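Local coordinates for exopolygalacturonate lyase (Vibrio vulnificus, PDB 5A29), which probably cleaves pectate (polygalacturonate) chains by beta-elimination, as a metal-binding member of polysaccharide lyase family 2, at residues Lys37-Asn42 and Arg503-Ala508; Gly60-Thr65 and Tyr512-Ile517; Ser190-Arg195 and Lys229-Ile234; Phe233-Ser238 and Pro281-Thr286. One frame throughout, in Å; residues are numbered along the deposited sequence.

Contact 1: residues Lys37-Asn42 and Arg503-Ala508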
# COMPACT_ATOMS: atom_id res chain seq x y z
N LYS A 37 -20.96 -0.75 -12.63
CA LYS A 37 -22.22 -1.31 -12.03
C LYS A 37 -22.36 -2.83 -12.28
O LYS A 37 -22.70 -3.61 -11.36
CB LYS A 37 -23.46 -0.57 -12.62
CG LYS A 37 -24.81 -1.19 -12.21
CD LYS A 37 -25.94 -0.33 -12.86
CE LYS A 37 -27.39 -0.75 -12.53
NZ LYS A 37 -27.56 -2.19 -12.19
N THR A 38 -21.98 -3.27 -13.49
CA THR A 38 -21.99 -4.68 -13.80
C THR A 38 -21.01 -5.47 -12.90
O THR A 38 -21.32 -6.53 -12.38
CB THR A 38 -21.62 -4.93 -15.28
OG1 THR A 38 -22.60 -4.30 -16.14
CG2 THR A 38 -21.53 -6.44 -15.61
N TYR A 39 -19.81 -4.95 -12.78
CA TYR A 39 -18.82 -5.56 -11.86
C TYR A 39 -19.38 -5.63 -10.46
O TYR A 39 -19.31 -6.69 -9.80
CB TYR A 39 -17.57 -4.65 -11.89
CG TYR A 39 -16.58 -4.94 -10.79
CD1 TYR A 39 -15.84 -6.11 -10.82
CD2 TYR A 39 -16.38 -4.03 -9.75
CE1 TYR A 39 -14.87 -6.36 -9.86
CE2 TYR A 39 -15.45 -4.31 -8.72
CZ TYR A 39 -14.66 -5.45 -8.84
OH TYR A 39 -13.69 -5.77 -7.91
N ILE A 40 -19.90 -4.51 -9.95
CA ILE A 40 -20.45 -4.55 -8.58
C ILE A 40 -21.54 -5.62 -8.44
O ILE A 40 -21.56 -6.38 -7.45
CB ILE A 40 -20.91 -3.14 -8.14
CG1 ILE A 40 -19.67 -2.20 -7.93
CG2 ILE A 40 -21.89 -3.16 -6.96
CD1 ILE A 40 -20.07 -0.71 -7.83
N ASP A 41 -22.45 -5.67 -9.42
CA ASP A 41 -23.53 -6.67 -9.39
C ASP A 41 -22.98 -8.09 -9.38
O ASP A 41 -23.48 -8.90 -8.65
CB ASP A 41 -24.45 -6.50 -10.62
CG ASP A 41 -25.30 -5.23 -10.53
OD1 ASP A 41 -25.46 -4.70 -9.40
OD2 ASP A 41 -25.77 -4.73 -11.58
N ASN A 42 -21.95 -8.36 -10.18
CA ASN A 42 -21.28 -9.64 -10.24
C ASN A 42 -20.68 -10.01 -8.89
O ASN A 42 -20.89 -11.10 -8.38
CB ASN A 42 -20.20 -9.65 -11.32
CG ASN A 42 -20.79 -9.72 -12.73
OD1 ASN A 42 -21.96 -10.14 -12.89
ND2 ASN A 42 -20.04 -9.36 -13.74
N ARG A 503 -14.79 -10.67 -18.85
CA ARG A 503 -15.65 -11.71 -18.24
C ARG A 503 -16.33 -11.16 -16.98
O ARG A 503 -16.63 -11.91 -16.01
CB ARG A 503 -14.83 -12.99 -17.95
CG ARG A 503 -14.38 -13.71 -19.23
CD ARG A 503 -13.63 -15.01 -18.86
NE ARG A 503 -12.32 -14.75 -18.21
CZ ARG A 503 -11.20 -14.42 -18.86
NH1 ARG A 503 -11.18 -14.25 -20.17
NH2 ARG A 503 -10.06 -14.26 -18.19
N GLY A 504 -16.68 -9.88 -17.02
CA GLY A 504 -17.53 -9.34 -15.93
C GLY A 504 -16.73 -8.80 -14.71
O GLY A 504 -17.33 -8.27 -13.77
N TYR A 505 -15.40 -8.90 -14.78
CA TYR A 505 -14.51 -8.45 -13.68
C TYR A 505 -13.36 -7.66 -14.22
O TYR A 505 -13.17 -7.56 -15.43
CB TYR A 505 -13.93 -9.70 -12.95
CG TYR A 505 -15.00 -10.38 -12.14
CD1 TYR A 505 -15.30 -9.94 -10.85
CD2 TYR A 505 -15.82 -11.41 -12.72
CE1 TYR A 505 -16.33 -10.50 -10.13
CE2 TYR A 505 -16.87 -11.95 -12.00
CZ TYR A 505 -17.09 -11.53 -10.71
OH TYR A 505 -18.13 -12.02 -9.98
N PHE A 506 -12.54 -7.08 -13.32
CA PHE A 506 -11.36 -6.36 -13.75
C PHE A 506 -10.10 -7.22 -13.52
O PHE A 506 -9.88 -7.69 -12.40
CB PHE A 506 -11.26 -5.04 -12.95
CG PHE A 506 -12.28 -4.02 -13.41
CD1 PHE A 506 -12.07 -3.31 -14.59
CD2 PHE A 506 -13.46 -3.86 -12.72
CE1 PHE A 506 -12.97 -2.35 -15.05
CE2 PHE A 506 -14.43 -2.96 -13.20
CZ PHE A 506 -14.19 -2.21 -14.35
N LEU A 507 -9.34 -7.44 -14.59
CA LEU A 507 -8.19 -8.36 -14.56
C LEU A 507 -7.03 -7.65 -15.17
O LEU A 507 -7.21 -6.91 -16.16
CB LEU A 507 -8.47 -9.60 -15.43
CG LEU A 507 -9.57 -10.54 -14.90
CD1 LEU A 507 -9.70 -11.65 -15.96
CD2 LEU A 507 -9.12 -11.18 -13.58
N ALA A 508 -5.84 -7.88 -14.59
CA ALA A 508 -4.61 -7.23 -15.07
C ALA A 508 -4.14 -7.88 -16.41
O ALA A 508 -3.42 -7.26 -17.17
CB ALA A 508 -3.48 -7.33 -13.99

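Contact 2: residues Gly60-Thr65 and Tyr512-Ile517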
# COMPACT_ATOMS: atom_id res chain seq x y z
N GLY A 60 -12.21 -13.28 -4.03
CA GLY A 60 -11.88 -13.42 -5.44
C GLY A 60 -12.91 -14.38 -6.09
O GLY A 60 -13.55 -15.16 -5.37
N ILE A 61 -13.06 -14.29 -7.41
CA ILE A 61 -14.04 -15.10 -8.17
C ILE A 61 -13.35 -15.77 -9.29
O ILE A 61 -12.57 -15.14 -10.02
CB ILE A 61 -15.14 -14.20 -8.75
CG1 ILE A 61 -15.83 -13.40 -7.65
CG2 ILE A 61 -16.12 -15.01 -9.61
CD1 ILE A 61 -16.64 -14.26 -6.73
N ASN A 62 -13.60 -17.09 -9.45
CA ASN A 62 -13.06 -17.81 -10.61
C ASN A 62 -13.86 -17.37 -11.86
O ASN A 62 -15.09 -17.46 -11.83
CB ASN A 62 -13.26 -19.35 -10.36
CG ASN A 62 -12.78 -20.22 -11.52
OD1 ASN A 62 -13.23 -20.04 -12.64
ND2 ASN A 62 -11.85 -21.18 -11.24
N THR A 63 -13.22 -16.88 -12.93
CA THR A 63 -14.05 -16.25 -13.95
C THR A 63 -14.65 -17.27 -14.98
O THR A 63 -15.39 -16.87 -15.87
CB THR A 63 -13.36 -15.11 -14.70
OG1 THR A 63 -12.21 -15.62 -15.39
CG2 THR A 63 -12.92 -13.98 -13.67
N THR A 64 -14.23 -18.51 -14.88
CA THR A 64 -14.79 -19.61 -15.71
C THR A 64 -15.93 -20.24 -14.95
O THR A 64 -17.05 -20.31 -15.47
CB THR A 64 -13.78 -20.69 -15.97
OG1 THR A 64 -12.78 -20.13 -16.77
CG2 THR A 64 -14.48 -21.97 -16.73
N THR A 65 -15.67 -20.70 -13.73
CA THR A 65 -16.74 -21.32 -12.92
C THR A 65 -17.76 -20.37 -12.30
O THR A 65 -18.87 -20.76 -11.92
CB THR A 65 -16.16 -22.24 -11.83
OG1 THR A 65 -15.51 -21.45 -10.81
CG2 THR A 65 -15.17 -23.25 -12.45
N TYR A 512 -5.74 -14.32 -17.20
CA TYR A 512 -5.94 -14.78 -15.84
C TYR A 512 -7.30 -15.37 -15.55
O TYR A 512 -8.33 -14.85 -15.97
CB TYR A 512 -5.75 -13.63 -14.78
CG TYR A 512 -4.30 -13.19 -14.64
CD1 TYR A 512 -3.23 -14.12 -14.77
CD2 TYR A 512 -4.00 -11.85 -14.29
CE1 TYR A 512 -1.91 -13.71 -14.63
CE2 TYR A 512 -2.68 -11.45 -14.06
CZ TYR A 512 -1.64 -12.37 -14.26
OH TYR A 512 -0.35 -11.95 -14.08
N LEU A 513 -7.28 -16.43 -14.74
CA LEU A 513 -8.47 -17.17 -14.36
C LEU A 513 -9.29 -16.49 -13.26
O LEU A 513 -10.54 -16.46 -13.26
CB LEU A 513 -8.03 -18.59 -13.90
CG LEU A 513 -9.14 -19.50 -13.38
CD1 LEU A 513 -10.19 -19.66 -14.50
CD2 LEU A 513 -8.58 -20.90 -12.99
N ASN A 514 -8.59 -15.94 -12.27
CA ASN A 514 -9.31 -15.54 -11.04
C ASN A 514 -9.23 -14.03 -10.78
O ASN A 514 -8.13 -13.47 -10.93
CB ASN A 514 -8.62 -16.22 -9.83
CG ASN A 514 -8.75 -17.73 -9.87
OD1 ASN A 514 -9.90 -18.24 -9.94
ND2 ASN A 514 -7.59 -18.47 -9.80
N ALA A 515 -10.36 -13.40 -10.45
CA ALA A 515 -10.39 -11.94 -10.32
C ALA A 515 -10.39 -11.62 -8.81
O ALA A 515 -11.06 -12.28 -8.05
CB ALA A 515 -11.66 -11.35 -10.95
N SER A 516 -9.65 -10.58 -8.40
CA SER A 516 -9.73 -10.09 -7.00
C SER A 516 -10.74 -8.99 -6.89
O SER A 516 -10.77 -8.07 -7.70
CB SER A 516 -8.32 -9.54 -6.53
OG SER A 516 -8.54 -8.79 -5.34
N ILE A 517 -11.58 -9.01 -5.87
CA ILE A 517 -12.49 -7.90 -5.69
C ILE A 517 -11.84 -6.66 -5.06
O ILE A 517 -12.50 -5.65 -4.82
CB ILE A 517 -13.74 -8.26 -4.85
CG1 ILE A 517 -13.42 -8.46 -3.34
CG2 ILE A 517 -14.40 -9.52 -5.38
CD1 ILE A 517 -14.71 -8.43 -2.53
O HOH W 1 -9.80 -20.73 -9.07

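Contact 3: residues Ser190-Arg195 and Lys229-Ile234. With SRT (S,R meso-tartaric acid), chain Q; SRT (S,R meso-tartaric acid), chain D; EDO (1,2-ethanediol), chain G.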
# COMPACT_ATOMS: atom_id res chain seq x y z
N SER A 190 12.19 1.79 21.74
CA SER A 190 12.88 1.61 20.45
C SER A 190 11.90 1.63 19.28
O SER A 190 12.33 1.73 18.12
CB SER A 190 13.59 0.25 20.49
OG SER A 190 12.63 -0.77 20.53
N LEU A 191 10.62 1.41 19.60
CA LEU A 191 9.52 1.31 18.59
C LEU A 191 9.77 0.18 17.60
O LEU A 191 9.33 0.24 16.44
CB LEU A 191 9.26 2.68 17.91
CG LEU A 191 8.24 3.59 18.61
CD1 LEU A 191 6.86 2.97 18.61
CD2 LEU A 191 8.65 3.79 20.08
N ASP A 192 10.44 -0.87 18.09
CA ASP A 192 10.46 -2.12 17.36
C ASP A 192 9.01 -2.57 17.18
O ASP A 192 8.26 -2.54 18.13
CB ASP A 192 11.26 -3.17 18.15
CG ASP A 192 12.76 -3.00 17.93
OD1 ASP A 192 13.14 -2.56 16.83
OD2 ASP A 192 13.54 -3.23 18.89
N MET A 193 8.63 -2.94 15.95
CA MET A 193 7.23 -3.35 15.62
C MET A 193 7.25 -4.77 15.14
O MET A 193 8.00 -5.08 14.22
CB MET A 193 6.72 -2.46 14.45
CG MET A 193 6.63 -1.02 14.98
SD MET A 193 6.36 0.23 13.68
CE MET A 193 7.99 0.49 12.98
N GLY A 194 6.45 -5.62 15.77
CA GLY A 194 6.36 -7.03 15.36
C GLY A 194 5.37 -7.05 14.18
O GLY A 194 4.50 -6.20 14.07
N ARG A 195 5.55 -8.00 13.29
CA ARG A 195 4.62 -8.19 12.16
C ARG A 195 3.47 -9.09 12.56
O ARG A 195 2.42 -9.06 11.96
CB ARG A 195 5.39 -8.90 11.03
CG ARG A 195 4.62 -8.92 9.70
CD ARG A 195 4.38 -7.49 9.17
NE ARG A 195 5.66 -6.85 8.80
CZ ARG A 195 5.72 -5.67 8.16
NH1 ARG A 195 4.57 -5.05 7.81
NH2 ARG A 195 6.90 -5.18 7.80
N LYS A 229 16.31 -4.22 17.98
CA LYS A 229 15.97 -5.37 17.11
C LYS A 229 15.91 -5.00 15.61
O LYS A 229 15.76 -5.88 14.76
CB LYS A 229 14.66 -6.02 17.51
CG LYS A 229 14.75 -6.89 18.76
CD LYS A 229 13.38 -7.27 19.27
CE LYS A 229 12.91 -8.54 18.58
NZ LYS A 229 11.52 -9.00 18.88
N GLY A 230 15.93 -3.70 15.32
CA GLY A 230 15.96 -3.18 13.96
C GLY A 230 14.58 -3.33 13.26
O GLY A 230 14.52 -3.35 12.04
N LEU A 231 13.50 -3.48 14.02
CA LEU A 231 12.18 -3.76 13.41
C LEU A 231 11.39 -2.45 13.16
O LEU A 231 10.36 -2.23 13.76
CB LEU A 231 11.39 -4.75 14.26
CG LEU A 231 12.14 -6.08 14.53
CD1 LEU A 231 11.35 -7.00 15.49
CD2 LEU A 231 12.40 -6.77 13.17
N THR A 232 11.96 -1.57 12.36
CA THR A 232 11.36 -0.26 12.20
C THR A 232 11.15 0.03 10.69
O THR A 232 11.13 1.17 10.26
CB THR A 232 12.24 0.86 12.84
OG1 THR A 232 13.58 0.72 12.35
CG2 THR A 232 12.30 0.65 14.39
N PHE A 233 10.93 -1.03 9.92
CA PHE A 233 10.74 -0.85 8.46
C PHE A 233 9.51 0.07 8.25
O PHE A 233 8.51 -0.12 8.90
CB PHE A 233 10.30 -2.24 7.88
CG PHE A 233 11.15 -3.39 8.38
CD1 PHE A 233 12.52 -3.42 8.09
CD2 PHE A 233 10.62 -4.31 9.25
CE1 PHE A 233 13.33 -4.44 8.62
CE2 PHE A 233 11.42 -5.35 9.77
CZ PHE A 233 12.76 -5.43 9.43
N ILE A 234 9.58 0.93 7.24
CA ILE A 234 8.49 1.87 6.93
C ILE A 234 7.26 1.10 6.42
O ILE A 234 6.14 1.59 6.55
CB ILE A 234 8.98 2.97 5.98
CG1 ILE A 234 7.92 4.11 5.80
CG2 ILE A 234 9.28 2.42 4.52
CD1 ILE A 234 7.51 4.89 7.03
O1 SRT Q . 14.00 -10.03 11.71
O11 SRT Q . 14.77 -11.67 10.39
C1 SRT Q . 14.01 -10.72 10.65
C2 SRT Q . 13.06 -10.51 9.50
O2 SRT Q . 12.18 -11.60 9.32
C3 SRT Q . 12.48 -9.15 9.22
O3 SRT Q . 13.47 -8.94 8.23
C4 SRT Q . 11.12 -9.26 8.49
O4 SRT Q . 11.16 -9.18 7.23
O41 SRT Q . 10.06 -9.44 9.18
O1 SRT D . 10.21 6.31 5.05
O11 SRT D . 11.77 7.82 5.22
C1 SRT D . 10.58 7.51 5.08
C2 SRT D . 9.44 8.51 5.09
O2 SRT D . 9.52 8.99 6.38
C3 SRT D . 9.39 9.74 4.15
O3 SRT D . 10.56 9.95 3.41
C4 SRT D . 8.25 9.80 3.15
O4 SRT D . 7.78 10.97 3.03
O41 SRT D . 7.82 8.75 2.54
C1 EDO G . 6.81 -11.03 15.23
O1 EDO G . 5.68 -10.24 15.68
C2 EDO G . 7.19 -10.76 13.77
O2 EDO G . 8.08 -9.61 13.60

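Contact 4: residues Phe233-Ser238 and Pro281-Thr286. With SRT (S,R meso-tartaric acid), chain D; SRT (S,R meso-tartaric acid), chain Q; EDO (1,2-ethanediol), chain E.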
# COMPACT_ATOMS: atom_id res chain seq x y z
N PHE A 233 10.93 -1.03 9.92
CA PHE A 233 10.74 -0.85 8.46
C PHE A 233 9.51 0.07 8.25
O PHE A 233 8.51 -0.12 8.90
CB PHE A 233 10.30 -2.24 7.88
CG PHE A 233 11.15 -3.39 8.38
CD1 PHE A 233 12.52 -3.42 8.09
CD2 PHE A 233 10.62 -4.31 9.25
CE1 PHE A 233 13.33 -4.44 8.62
CE2 PHE A 233 11.42 -5.35 9.77
CZ PHE A 233 12.76 -5.43 9.43
N ILE A 234 9.58 0.93 7.24
CA ILE A 234 8.49 1.87 6.93
C ILE A 234 7.26 1.10 6.42
O ILE A 234 6.14 1.59 6.55
CB ILE A 234 8.98 2.97 5.98
CG1 ILE A 234 7.92 4.11 5.80
CG2 ILE A 234 9.28 2.42 4.52
CD1 ILE A 234 7.51 4.89 7.03
N ASN A 235 7.44 -0.16 5.94
CA ASN A 235 6.24 -0.94 5.53
C ASN A 235 5.59 -1.65 6.71
O ASN A 235 4.68 -2.43 6.50
CB ASN A 235 6.53 -1.89 4.34
CG ASN A 235 7.38 -3.11 4.75
OD1 ASN A 235 7.84 -3.22 5.92
ND2 ASN A 235 7.52 -4.07 3.82
N ALA A 236 6.00 -1.29 7.95
CA ALA A 236 5.25 -1.61 9.19
C ALA A 236 4.83 -0.27 9.81
O ALA A 236 3.75 -0.15 10.34
CB ALA A 236 6.19 -2.32 10.20
N GLY A 237 5.74 0.71 9.79
CA GLY A 237 5.52 1.95 10.53
C GLY A 237 4.36 2.72 9.87
O GLY A 237 3.57 3.37 10.56
N SER A 238 4.24 2.64 8.52
CA SER A 238 3.34 3.53 7.79
C SER A 238 1.87 3.22 8.23
O SER A 238 1.09 4.14 8.46
CB SER A 238 3.54 3.35 6.22
OG SER A 238 2.69 4.33 5.55
N PRO A 281 15.56 10.28 2.04
CA PRO A 281 14.83 9.53 3.04
C PRO A 281 15.38 8.07 3.20
O PRO A 281 16.13 7.55 2.34
CB PRO A 281 13.41 9.51 2.49
CG PRO A 281 13.64 9.43 0.98
CD PRO A 281 14.83 10.34 0.73
N VAL A 282 15.06 7.48 4.34
CA VAL A 282 15.50 6.11 4.68
C VAL A 282 14.36 5.15 4.91
O VAL A 282 13.16 5.53 5.12
CB VAL A 282 16.42 6.11 5.96
CG1 VAL A 282 17.73 6.79 5.57
CG2 VAL A 282 15.68 6.85 7.09
N TYR A 283 14.71 3.86 4.87
CA TYR A 283 13.66 2.83 4.89
C TYR A 283 13.30 2.48 6.34
O TYR A 283 12.25 1.93 6.62
CB TYR A 283 14.17 1.59 4.12
CG TYR A 283 13.17 0.46 4.05
CD1 TYR A 283 12.05 0.58 3.19
CD2 TYR A 283 13.34 -0.73 4.80
CE1 TYR A 283 11.17 -0.45 3.07
CE2 TYR A 283 12.43 -1.78 4.70
CZ TYR A 283 11.32 -1.59 3.86
OH TYR A 283 10.43 -2.59 3.67
N GLN A 284 14.25 2.70 7.27
CA GLN A 284 13.98 2.41 8.70
C GLN A 284 14.97 3.28 9.51
O GLN A 284 15.94 3.84 8.93
CB GLN A 284 14.17 0.92 9.05
CG GLN A 284 15.62 0.41 8.85
CD GLN A 284 15.60 -1.10 8.64
OE1 GLN A 284 15.24 -1.58 7.55
NE2 GLN A 284 15.98 -1.85 9.65
N PHE A 285 14.76 3.35 10.81
CA PHE A 285 15.57 4.31 11.63
C PHE A 285 16.41 3.57 12.67
O PHE A 285 17.12 4.24 13.44
CB PHE A 285 14.72 5.42 12.31
CG PHE A 285 13.57 4.92 13.14
CD1 PHE A 285 12.32 4.73 12.58
CD2 PHE A 285 13.72 4.69 14.52
CE1 PHE A 285 11.22 4.30 13.34
CE2 PHE A 285 12.64 4.28 15.29
CZ PHE A 285 11.37 4.09 14.74
N THR A 286 16.37 2.24 12.65
CA THR A 286 17.27 1.45 13.54
C THR A 286 17.78 0.23 12.75
O THR A 286 17.12 -0.16 11.79
CB THR A 286 16.56 0.94 14.79
OG1 THR A 286 15.40 0.17 14.47
CG2 THR A 286 16.16 2.11 15.74
O1 SRT D . 10.21 6.31 5.05
O11 SRT D . 11.77 7.82 5.22
C1 SRT D . 10.58 7.51 5.08
C2 SRT D . 9.44 8.51 5.09
O2 SRT D . 9.52 8.99 6.38
C3 SRT D . 9.39 9.74 4.15
O3 SRT D . 10.56 9.95 3.41
C4 SRT D . 8.25 9.80 3.15
O4 SRT D . 7.78 10.97 3.03
O41 SRT D . 7.82 8.75 2.54
O1 SRT Q . 14.00 -10.03 11.71
O11 SRT Q . 14.77 -11.67 10.39
C1 SRT Q . 14.01 -10.72 10.65
C2 SRT Q . 13.06 -10.51 9.50
O2 SRT Q . 12.18 -11.60 9.32
C3 SRT Q . 12.48 -9.15 9.22
O3 SRT Q . 13.47 -8.94 8.23
C4 SRT Q . 11.12 -9.26 8.49
O4 SRT Q . 11.16 -9.18 7.23
O41 SRT Q . 10.06 -9.44 9.18
C1 EDO E . 2.61 -3.14 11.96
O1 EDO E . 2.08 -2.41 10.83
C2 EDO E . 3.09 -4.44 11.34
O2 EDO E . 1.92 -5.23 10.93
O HOH W 2 10.81 -4.72 5.18

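Contact 1: residues Lys37-Asn42 and Arg503-Ala508
The ring of Tyr39, its CG trans to the backbone N (chi1 167°), leaves helix 27-46 to lie against residues 504-506, while Phe506, with CG turned back beside its own backbone N, presents a ring edge to it. The two rings form an edge-to-face pair, with centroids 5.2 Å apart and planes at 70°. Phe506 CD2 lies 3.7 Å above the plane of Tyr39, displaced toward the rim of the ring, and the carbonyl O of Gly504 sits at the edge of the same ring, near its plane. Tyr505 completes the aromatic cluster. Its side chain crosses that of Tyr39 at about a right angle, bringing Tyr505 CD1 within 3.7 Å of Tyr39 CE1, and farther along it reaches Asn42, whose CB is 3.4 Å from Tyr505 OH.

Asn42 supplies the polar link: its ND2 donates to Gly504 O over 2.9 Å in a fairly straight bond (164°), with the acceptor in the plane of the amide. Arg503 and Gly504 have the backbone angles of a type I' turn, joining strands 501-502 and 505-506 into a hairpin. Beyond the pair, Pro522 of helix 521-532 packs on both Tyr39 and Phe506. The chemistry is thus mainly aromatic packing in a buried setting, with one directional amide-to-carbonyl bond that fixes the turn of the hairpin against the N-terminal helix.

Contact 2: residues Gly60-Thr65 and Tyr512-Ile517
Leu513 O is gripped twice by Thr63: the backbone N donates over 2.7 Å, nearly along the C=O axis, and Thr63 OG1 donates to the same Leu513 O over 2.8 Å from above the carbonyl plane. The hydroxyl can do this because OG1 stands between the backbone N and the carbonyl carbon (chi1 61°), next to the amide that makes the first bond. Arg503 NE is a further partner of this hydroxyl. Two residues along each strand, Ile61 and Ala515 form a hydrogen-bonded antiparallel pair, with Ile61 N to Ala515 O at 2.9 Å and Ala515 N to Ile61 O at 2.8 Å. Gly60 with Ser516 and Asn62 with Asn514 are the flanking non-hydrogen-bonded pairs.

A water bridges Asn62 ND2 and Asn514 OD1, donating to the latter; the two amide planes are turned steeply, by 76°. Asn514 ND2 is held by Ile565 O. The other end of the Asn62 amide turns back on its own segment, where OD1 accepts from Thr64 N in the carbonyl plane and from Thr65 N above it. Leu513 packs over this turn, its CD1 3.5 Å from Thr64 OG1, and on the face opposite Asn62 and Asn514, Ala515 CB meets Thr63 CG2 at 4.0 Å, with Tyr505 packed nearby. The arrangement is a small two-stranded antiparallel sheet between distant parts of the chain, one strand leaving through an Asx turn.

Contact 3: residues Ser190-Arg195 and Lys229-Ile234
The loop that leads into helix 234-250 borders two of the bound meso-tartrates, and here it lies on a second loop, 190-195, that runs up to the manganese ligand His196. Asp192 is the hub between them. Its OD1 accepts from Leu231 N at 3.0 Å, met from above the carboxylate plane, and its OD2 takes the amide of Lys229, whose N lies 3.1 Å from Asp192 OD2, on the syn side but well out of the carboxylate plane. Thr228 OG1 is a further partner of OD1. In return Met193 N donates to Leu231 O over 2.9 Å, in the carbonyl plane; Leu231 is the centre of an inverse gamma turn, so the loop bends where it is held.

Packing follows the same line. The Met193 chain bends at its last torsion (chi3 -80°), which lays the methyl CE against Thr232 CA at 3.5 Å, and Thr232 CG2 rests 3.6 Å from Leu191 O. Farther along, the Arg195 and Phe233 side chains cross at a slant with the guanidinium and ring planes only 12° apart, and NH2 approaches Phe233 CD2 obliquely at 4.1 Å. Leu155 O and Asn235 OD1 hold this guanidinium beside Glu154, another manganese ligand. At its far rim Phe233 touches one tartrate, CZ lying 3.7 Å from C3 of the ligand. The Lys229 ammonium forms a salt bridge with Glu186 and does not touch Asp192, whose charge is probably stabilised directly by backbone N-H groups and the Thr228 hydroxyl, bonds that tie the shape of one loop to the other.

Contact 4: residues Phe233-Ser238 and Pro281-Thr286
Tyr283 meets the start of helix 234-250 through both backbone and ring. Ile234 N donates to Tyr283 O over 2.9 Å, the nitrogen standing almost straight beyond the carbonyl although the hydrogen bond is bent at the hydrogen (138°). The chi1 of Tyr283, at -179°, swings its ring away from the backbone N and along the helix start, where Ile234 CG2 reaches its CD1 at 3.6 Å and Phe233 CD1 approaches its CE2 at 3.8 Å. Both contacts are oblique to the ring. Gln284 lies beside Phe233 and points the same way; its amide is turned nearly perpendicular to the phenyl ring (88°), and OE1 comes to the ring edge, 3.3 Å from Phe233 CD1.

Phe233 is the N-cap residue, and its own carbonyl O accepts from both Ala236 N and Gly237 N as the first helical turn closes. The bond from Ile234 therefore gives the first N-H of the helix a partner in the 281-286 loop, at a point where the helix has no preceding turn to supply one.

A second layer sets the position of these groups. Gln284 NE2 donates to Thr286 O at 3.0 Å, in the amide plane, which fixes the rotation of its amide beside Phe233. Thr286 OG1 and Phe285 N both bond to Thr232 OG1. Toward helix 331-349 the loop and the helix start share a tartrate: Ile234 CG1 is 3.3 Å from its O1, Val282 O is 2.7 Å from its O11, and Asn339 ND2 bonds to the same ligand.

How the contacts relate
The four contacts form two groups on opposite sides of the chain's centre, with contacts 2 and 4 about 34 Å apart between centres. Contacts 1 and 2 join the N-terminal part of the chain to its C-terminal region and adjoin through Arg503 and Tyr505; contact 1 is buried and aromatic, whereas contact 2 is partly buried and is built on strand pairing, with one water-bridged amide pair. Contacts 3 and 4 share Phe233 and Ile234 and are both buried, yet they border bound tartrates, with manganese close to contact 3. There irregular loops are held by a carboxylate, backbone amides and a helix start, and Thr232 and Arg195 of contact 3 reach into contact 4.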